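Local coordinates for iota-carrageenase (Alteromonas sp., PDB 1H80), which hydrolyses the 1,4-beta linkages of iota-carrageenan, a sulfated galactan of red algal cell walls, with inversion of anomeric configuration, at residues F148-N153 / E180-N185; I194-A199 / I213-E218; F204-S209 / A237-C242. One frame throughout, in Å; residues are numbered along the deposited sequence. Where two conformers were deposited one is given.

Contact 1: residues F148-N153 / E180-N185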
# COMPACT_ATOMS: atom_id res chain seq x y z
N PHE A 148 8.92 -12.11 -1.83
CA PHE A 148 8.60 -12.72 -0.56
C PHE A 148 7.12 -12.62 -0.31
O PHE A 148 6.39 -11.89 -1.00
CB PHE A 148 9.42 -12.09 0.58
CG PHE A 148 9.29 -10.60 0.68
CD1 PHE A 148 8.30 -10.03 1.48
CD2 PHE A 148 10.19 -9.76 0.03
CE1 PHE A 148 8.21 -8.65 1.62
CE2 PHE A 148 10.11 -8.37 0.17
CZ PHE A 148 9.12 -7.82 0.97
N THR A 149 6.67 -13.43 0.63
CA THR A 149 5.27 -13.47 1.00
C THR A 149 5.17 -12.95 2.42
O THR A 149 6.05 -13.20 3.25
CB THR A 149 4.73 -14.91 0.96
OG1 THR A 149 4.79 -15.40 -0.39
CG2 THR A 149 3.29 -14.97 1.46
N ILE A 150 4.11 -12.20 2.69
CA ILE A 150 3.90 -11.65 4.01
C ILE A 150 2.62 -12.25 4.57
O ILE A 150 1.54 -12.01 4.04
CB ILE A 150 3.72 -10.12 3.96
CG1 ILE A 150 4.94 -9.48 3.29
CG2 ILE A 150 3.51 -9.57 5.37
CD1 ILE A 150 4.74 -8.03 2.93
N ASP A 151 2.76 -13.07 5.61
CA ASP A 151 1.60 -13.67 6.26
C ASP A 151 1.21 -12.68 7.35
O ASP A 151 1.75 -12.70 8.45
CB ASP A 151 1.95 -15.02 6.87
CG ASP A 151 1.64 -16.18 5.94
OD1 ASP A 151 1.41 -15.95 4.74
OD2 ASP A 151 1.65 -17.33 6.43
N ASP A 152 0.28 -11.80 7.01
CA ASP A 152 -0.18 -10.77 7.93
C ASP A 152 -1.22 -11.34 8.88
O ASP A 152 -1.66 -12.48 8.73
CB ASP A 152 -0.79 -9.62 7.12
CG ASP A 152 -0.74 -8.29 7.85
OD1 ASP A 152 -0.54 -8.26 9.08
OD2 ASP A 152 -0.91 -7.26 7.17
N ASN A 153 -1.60 -10.53 9.86
CA ASN A 153 -2.61 -10.91 10.83
C ASN A 153 -3.40 -9.64 11.10
O ASN A 153 -3.60 -9.23 12.24
CB ASN A 153 -1.96 -11.43 12.12
CG ASN A 153 -2.98 -11.94 13.11
OD1 ASN A 153 -3.94 -12.62 12.73
ND2 ASN A 153 -2.79 -11.62 14.38
N GLU A 180 8.90 -5.36 -6.13
CA GLU A 180 8.21 -6.38 -6.90
C GLU A 180 8.12 -7.76 -6.30
O GLU A 180 8.81 -8.09 -5.35
CB GLU A 180 8.91 -6.55 -8.24
CG GLU A 180 10.39 -6.92 -8.05
CD GLU A 180 11.03 -7.57 -9.26
OE1 GLU A 180 10.72 -7.16 -10.40
OE2 GLU A 180 11.87 -8.47 -9.07
N ARG A 181 7.25 -8.57 -6.90
CA ARG A 181 7.05 -9.95 -6.49
C ARG A 181 6.79 -10.13 -5.01
O ARG A 181 7.57 -10.78 -4.30
CB ARG A 181 8.26 -10.78 -6.91
CG ARG A 181 8.53 -10.74 -8.40
CD ARG A 181 9.77 -11.54 -8.75
NE ARG A 181 9.60 -12.96 -8.45
CZ ARG A 181 10.59 -13.84 -8.44
NH1 ARG A 181 11.83 -13.46 -8.71
NH2 ARG A 181 10.34 -15.12 -8.16
N ILE A 182 5.70 -9.56 -4.53
CA ILE A 182 5.34 -9.68 -3.13
C ILE A 182 3.88 -10.05 -3.04
O ILE A 182 3.05 -9.54 -3.79
CB ILE A 182 5.59 -8.36 -2.37
CG1 ILE A 182 7.07 -7.98 -2.46
CG2 ILE A 182 5.20 -8.53 -0.90
CD1 ILE A 182 7.39 -6.60 -1.91
N LYS A 183 3.58 -10.96 -2.13
CA LYS A 183 2.21 -11.40 -1.90
C LYS A 183 1.95 -11.19 -0.42
O LYS A 183 2.77 -11.57 0.41
CB LYS A 183 2.05 -12.88 -2.25
CG LYS A 183 0.76 -13.52 -1.74
CD LYS A 183 -0.48 -12.86 -2.33
CE LYS A 183 -1.76 -13.43 -1.73
NZ LYS A 183 -1.88 -14.90 -1.97
N GLN A 184 0.83 -10.57 -0.10
CA GLN A 184 0.46 -10.35 1.29
C GLN A 184 -0.85 -11.06 1.58
O GLN A 184 -1.82 -10.90 0.85
CB GLN A 184 0.31 -8.86 1.59
CG GLN A 184 -0.02 -8.58 3.06
CD GLN A 184 0.17 -7.12 3.42
OE1 GLN A 184 1.01 -6.44 2.84
NE2 GLN A 184 -0.59 -6.65 4.40
N ASN A 185 -0.85 -11.86 2.64
CA ASN A 185 -2.06 -12.58 3.03
C ASN A 185 -2.68 -11.98 4.27
O ASN A 185 -1.97 -11.50 5.17
CB ASN A 185 -1.75 -14.06 3.30
CG ASN A 185 -1.27 -14.79 2.07
OD1 ASN A 185 -1.94 -14.80 1.04
ND2 ASN A 185 -0.11 -15.42 2.18

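Contact 2: residues I194-A199 / I213-E218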
# COMPACT_ATOMS: atom_id res chain seq x y z
N ILE A 194 1.27 -1.95 -0.25
CA ILE A 194 2.02 -0.71 -0.43
C ILE A 194 1.20 0.53 -0.15
O ILE A 194 0.03 0.61 -0.52
CB ILE A 194 2.48 -0.52 -1.90
CG1 ILE A 194 3.13 -1.79 -2.44
CG2 ILE A 194 3.42 0.68 -2.00
CD1 ILE A 194 4.39 -2.20 -1.73
N GLN A 195 1.80 1.51 0.52
CA GLN A 195 1.14 2.79 0.67
C GLN A 195 2.24 3.78 0.31
O GLN A 195 3.34 3.72 0.86
CB GLN A 195 0.61 3.09 2.07
CG GLN A 195 -0.06 4.47 2.07
CD GLN A 195 -1.16 4.65 3.09
OE1 GLN A 195 -1.79 5.71 3.15
NE2 GLN A 195 -1.39 3.63 3.91
N THR A 196 1.94 4.67 -0.63
CA THR A 196 2.92 5.65 -1.10
C THR A 196 2.62 7.06 -0.63
O THR A 196 1.50 7.53 -0.74
CB THR A 196 2.97 5.68 -2.63
OG1 THR A 196 1.73 6.19 -3.14
CG2 THR A 196 3.21 4.29 -3.19
N TYR A 197 3.65 7.74 -0.14
CA TYR A 197 3.52 9.12 0.32
C TYR A 197 4.40 10.03 -0.53
O TYR A 197 3.93 11.02 -1.08
CB TYR A 197 3.94 9.20 1.79
CG TYR A 197 3.10 8.32 2.68
CD1 TYR A 197 1.81 8.69 3.04
CD2 TYR A 197 3.59 7.10 3.15
CE1 TYR A 197 1.02 7.88 3.85
CE2 TYR A 197 2.81 6.27 3.95
CZ TYR A 197 1.53 6.67 4.30
OH TYR A 197 0.77 5.85 5.10
N GLY A 198 5.68 9.68 -0.62
CA GLY A 198 6.60 10.46 -1.41
C GLY A 198 7.41 9.49 -2.25
O GLY A 198 7.95 8.52 -1.72
N ALA A 199 7.48 9.73 -3.55
CA ALA A 199 8.22 8.83 -4.42
C ALA A 199 8.41 9.40 -5.81
O ALA A 199 7.55 10.11 -6.33
CB ALA A 199 7.50 7.49 -4.51
N ILE A 213 -5.75 -2.86 0.25
CA ILE A 213 -5.40 -2.42 -1.10
C ILE A 213 -3.95 -2.78 -1.39
O ILE A 213 -3.07 -2.55 -0.56
CB ILE A 213 -5.62 -0.91 -1.24
CG1 ILE A 213 -7.11 -0.61 -1.05
CG2 ILE A 213 -5.13 -0.41 -2.59
CD1 ILE A 213 -7.42 0.84 -1.05
N ALA A 214 -3.70 -3.34 -2.57
CA ALA A 214 -2.34 -3.73 -2.94
C ALA A 214 -1.43 -2.53 -3.15
O ALA A 214 -0.36 -2.43 -2.55
CB ALA A 214 -2.37 -4.60 -4.19
N LEU A 215 -1.85 -1.62 -4.02
CA LEU A 215 -1.07 -0.42 -4.31
C LEU A 215 -1.93 0.77 -3.93
O LEU A 215 -2.74 1.26 -4.72
CB LEU A 215 -0.70 -0.36 -5.79
CG LEU A 215 0.14 0.86 -6.20
CD1 LEU A 215 1.40 0.97 -5.34
CD2 LEU A 215 0.50 0.72 -7.67
N ARG A 216 -1.75 1.24 -2.70
CA ARG A 216 -2.52 2.34 -2.15
C ARG A 216 -1.79 3.66 -2.32
O ARG A 216 -0.96 4.04 -1.50
CB ARG A 216 -2.79 2.06 -0.68
CG ARG A 216 -3.70 3.05 0.01
CD ARG A 216 -3.71 2.78 1.51
NE ARG A 216 -4.43 1.56 1.85
CZ ARG A 216 -5.74 1.50 2.05
NH1 ARG A 216 -6.47 2.60 1.94
NH2 ARG A 216 -6.33 0.35 2.37
N MET A 217 -2.11 4.38 -3.39
CA MET A 217 -1.48 5.66 -3.63
C MET A 217 -2.32 6.73 -2.97
O MET A 217 -2.95 7.56 -3.63
CB MET A 217 -1.32 5.88 -5.13
CG MET A 217 -0.31 4.88 -5.71
SD MET A 217 -0.20 4.88 -7.49
CE MET A 217 -1.65 3.88 -7.90
N GLU A 218 -2.34 6.65 -1.65
CA GLU A 218 -3.09 7.57 -0.80
C GLU A 218 -2.03 8.40 -0.09
O GLU A 218 -1.49 8.01 0.95
CB GLU A 218 -3.94 6.77 0.18
CG GLU A 218 -4.75 7.60 1.16
CD GLU A 218 -5.91 6.82 1.76
OE1 GLU A 218 -5.74 5.61 2.03
OE2 GLU A 218 -6.99 7.42 1.96
O HOH W 1 -2.14 -0.47 1.22

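Contact 3: residues F204-S209 / A237-C242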
# COMPACT_ATOMS: atom_id res chain seq x y z
N PHE A 204 6.46 -0.55 -9.52
CA PHE A 204 5.78 -1.52 -8.65
C PHE A 204 5.33 -2.62 -9.59
O PHE A 204 4.61 -2.37 -10.56
CB PHE A 204 4.56 -0.87 -7.99
CG PHE A 204 4.91 0.22 -7.02
CD1 PHE A 204 5.34 -0.09 -5.73
CD2 PHE A 204 4.83 1.56 -7.39
CE1 PHE A 204 5.67 0.91 -4.82
CE2 PHE A 204 5.16 2.57 -6.49
CZ PHE A 204 5.58 2.24 -5.20
N ARG A 205 5.73 -3.85 -9.32
CA ARG A 205 5.39 -4.94 -10.23
C ARG A 205 5.11 -6.27 -9.55
O ARG A 205 5.80 -6.66 -8.62
CB ARG A 205 6.52 -5.09 -11.25
CG ARG A 205 6.37 -6.22 -12.26
CD ARG A 205 7.49 -6.12 -13.31
NE ARG A 205 8.82 -6.22 -12.72
CZ ARG A 205 9.94 -5.84 -13.33
NH1 ARG A 205 9.89 -5.32 -14.55
NH2 ARG A 205 11.11 -5.98 -12.73
N ASN A 206 4.08 -6.97 -10.04
CA ASN A 206 3.70 -8.27 -9.51
C ASN A 206 3.49 -8.21 -8.01
O ASN A 206 4.22 -8.83 -7.23
CB ASN A 206 4.77 -9.31 -9.85
CG ASN A 206 4.29 -10.73 -9.64
OD1 ASN A 206 3.21 -10.95 -9.10
ND2 ASN A 206 5.10 -11.70 -10.06
N LEU A 207 2.48 -7.44 -7.61
CA LEU A 207 2.14 -7.27 -6.21
C LEU A 207 0.71 -7.76 -6.03
O LEU A 207 -0.15 -7.47 -6.85
CB LEU A 207 2.24 -5.79 -5.83
CG LEU A 207 3.61 -5.15 -6.07
CD1 LEU A 207 3.54 -3.68 -5.71
CD2 LEU A 207 4.68 -5.86 -5.23
N HIS A 208 0.47 -8.50 -4.96
CA HIS A 208 -0.86 -9.04 -4.70
C HIS A 208 -1.15 -8.96 -3.22
O HIS A 208 -0.35 -9.41 -2.39
CB HIS A 208 -0.90 -10.50 -5.18
CG HIS A 208 -2.22 -11.18 -4.96
ND1 HIS A 208 -2.42 -12.50 -5.28
CD2 HIS A 208 -3.39 -10.73 -4.46
CE1 HIS A 208 -3.67 -12.84 -4.99
NE2 HIS A 208 -4.27 -11.78 -4.49
N SER A 209 -2.28 -8.36 -2.87
CA SER A 209 -2.67 -8.26 -1.47
C SER A 209 -4.04 -8.87 -1.28
O SER A 209 -4.96 -8.61 -2.05
CB SER A 209 -2.69 -6.80 -1.01
OG SER A 209 -3.11 -6.72 0.35
N ALA A 237 3.47 0.95 -12.65
CA ALA A 237 3.01 -0.26 -11.98
C ALA A 237 2.56 -1.25 -13.02
O ALA A 237 1.99 -0.88 -14.04
CB ALA A 237 1.86 0.07 -11.03
N ASP A 238 2.82 -2.52 -12.75
CA ASP A 238 2.45 -3.58 -13.67
C ASP A 238 2.10 -4.85 -12.90
O ASP A 238 2.83 -5.24 -11.98
CB ASP A 238 3.60 -3.86 -14.63
CG ASP A 238 3.30 -4.98 -15.60
OD1 ASP A 238 2.23 -4.94 -16.26
OD2 ASP A 238 4.13 -5.91 -15.71
N ASN A 239 0.98 -5.46 -13.26
CA ASN A 239 0.52 -6.68 -12.62
C ASN A 239 0.28 -6.49 -11.13
O ASN A 239 1.01 -7.01 -10.28
CB ASN A 239 1.52 -7.80 -12.87
CG ASN A 239 1.00 -9.15 -12.42
OD1 ASN A 239 -0.18 -9.30 -12.10
ND2 ASN A 239 1.88 -10.14 -12.40
N ILE A 240 -0.76 -5.72 -10.82
CA ILE A 240 -1.14 -5.43 -9.44
C ILE A 240 -2.46 -6.15 -9.22
O ILE A 240 -3.41 -5.99 -10.00
CB ILE A 240 -1.32 -3.92 -9.22
CG1 ILE A 240 -0.08 -3.17 -9.72
CG2 ILE A 240 -1.59 -3.64 -7.76
CD1 ILE A 240 1.23 -3.59 -9.08
N ARG A 241 -2.52 -6.94 -8.15
CA ARG A 241 -3.71 -7.74 -7.89
C ARG A 241 -4.29 -7.64 -6.48
O ARG A 241 -3.57 -7.41 -5.51
CB ARG A 241 -3.39 -9.20 -8.19
CG ARG A 241 -2.68 -9.41 -9.53
CD ARG A 241 -2.47 -10.88 -9.86
NE ARG A 241 -1.61 -11.58 -8.91
CZ ARG A 241 -0.29 -11.40 -8.81
NH1 ARG A 241 0.34 -10.54 -9.61
NH2 ARG A 241 0.40 -12.10 -7.92
N CYS A 242 -5.60 -7.80 -6.41
CA CYS A 242 -6.32 -7.75 -5.14
C CYS A 242 -7.20 -9.00 -5.03
O CYS A 242 -7.66 -9.54 -6.03
CB CYS A 242 -7.21 -6.49 -5.06
SG CYS A 242 -8.47 -6.69 -3.76
O HOH W 2 7.18 -4.58 -16.18
O HOH W 3 -0.60 -14.34 -6.31

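Contact 1: residues F148-N153 / E180-N185
Ile182 packs beside Phe148 where strands 148-151 and 182-185, neighbouring parallel strands of the right-handed beta-helix, run in register. Followed outward, the isoleucine keeps to the same neighbour: CB lies 3.9 Å from Phe148 O, CG1 sits above one face of the Phe148 ring, 4.1 Å from its centroid, and CD1 ends 3.6 Å from Phe148 CZ. The second branch, CG2, stays near Phe148 O and CE1 and also meets Ile150 CD1 at 3.9 Å. The phenyl ring can lie alongside because its CG occupies the crowded position between backbone N and carbonyl carbon (chi1 55°). On this same face Gln184 NE2 comes within 2.9 Å of Asp152 OD2, while Gln184 OE1 is held by Ser159.

The other face is polar. Asn185 ND2 donates to Asp151 OD1 at 3.0 Å, nearly along the C-O axis, although the carboxylate and amide planes are turned 63° apart; Asp151 OD2 pairs with Lys125. Backbone bonds run from Phe148 N-Arg181 O to Asp152 N-Asn185 O. The chemistry thus divides largely by face: CH-pi and aliphatic packing inside, with the Gln184 amide at its end, and outside an Asp151 carboxylate shared by amide and ammonium, probably charged.

Contact 2: residues I194-A199 / I213-E218
Ile194 and Leu215 meet inside the parallel beta-helix, where strand 194-196 runs beside the 213-218 segment of the following coil. Leu215 holds CG anti to its backbone N (chi1 -180°), and its CD1 reaches 3.9 Å from Ile194 CB and equally near CG2. Beyond the segments, Phe204 and Leu207 also pack on Ile194.

On the opposite face, Gln195 extends across the Arg216 side chain, its CD 3.5 Å from Arg216 CD; the amide and guanidinium planes are inclined by 37°. An alanine in place of Gln195 would probably leave Arg216 CD without this neighbour and open a gap beside Glu218. Arg216 NH1 forms a salt bridge with Glu218 OE1 at 3.1 Å, while NH2 donates to Tyr191 O and Glu218 OE2 bonds to His254.

Thr196 OG1 stands between backbone N and carbonyl carbon, 3.5 Å from Met217 CG, and has no polar partner in the model. Met217 is the centre of an inverse gamma turn. Three backbone bonds join the two segments. A bend at chi3 (-72°) places Arg216 NE beside a water that donates to Ile194 O and Ile213 O and accepts from NE at 3.1 Å, in the guanidinium plane.

Contact 3: residues F204-S209 / A237-C242
The Arg241 guanidinium and the His208 ring cross between parallel strands, their planes 67° apart. One face of the guanidinium lies over Leu207 O and His208 CB, the latter 3.4 Å from NH2. At its edge, close to its plane, sits Asn206 OD1, gripped end-on by two nitrogens: NH1 at 2.9 Å, from above the amide carbonyl plane, and NH2 at 3.3 Å, nearly in line with the C=O. A face of the His208 ring receives Arg241 CB, 4.2 Å from its centroid, in a CH-pi contact. A water in the plane of both groups lies 2.8 Å from His208 ND1 and accepts from Arg241 NH2, and His208 NE2 bonds to Ser243.

Arg241 NH1 also donates to Asn239 OD1 at 2.8 Å, from above that amide's carbonyl plane. Asn206 and Asn239 stand side by side with amide planes 19° apart, both at the corner where one face of the beta-helix gives way to the next. Inside the coil, Ile240 CD1 packs 4.1 Å from Leu207 CB, and Ala237 CB lies near Phe204 CB; Cys242 is tied to Cys271 by a disulfide.

Five backbone hydrogen bonds carry the pairing around the corner. Across the outer face, the arginine charge is met by neutral amide oxygens and water, so its fixed rotation probably rests on these several bonds and on the histidine beside it.

Overall arrangement
All three contacts belong to successive coils of one parallel beta-helix. They fall in series from contact 1 to contact 2, whereas contacts 2 and 3 interleave along the chain. Contacts 1 and 3 share a sheet face: strands 177-185 and 202-210 are neighbours, so their centres lie about 11 Å apart, and Glu180 and Arg205 form a salt bridge between them. Contact 2 lies on another side of the coil, its centre about 12 Å from that of contact 3 and 15 Å from that of contact 1. Ile194 meets Phe204, and Leu215 meets Ala237, across the interior. Together the three join neighbouring coils on different faces and fill the core between them.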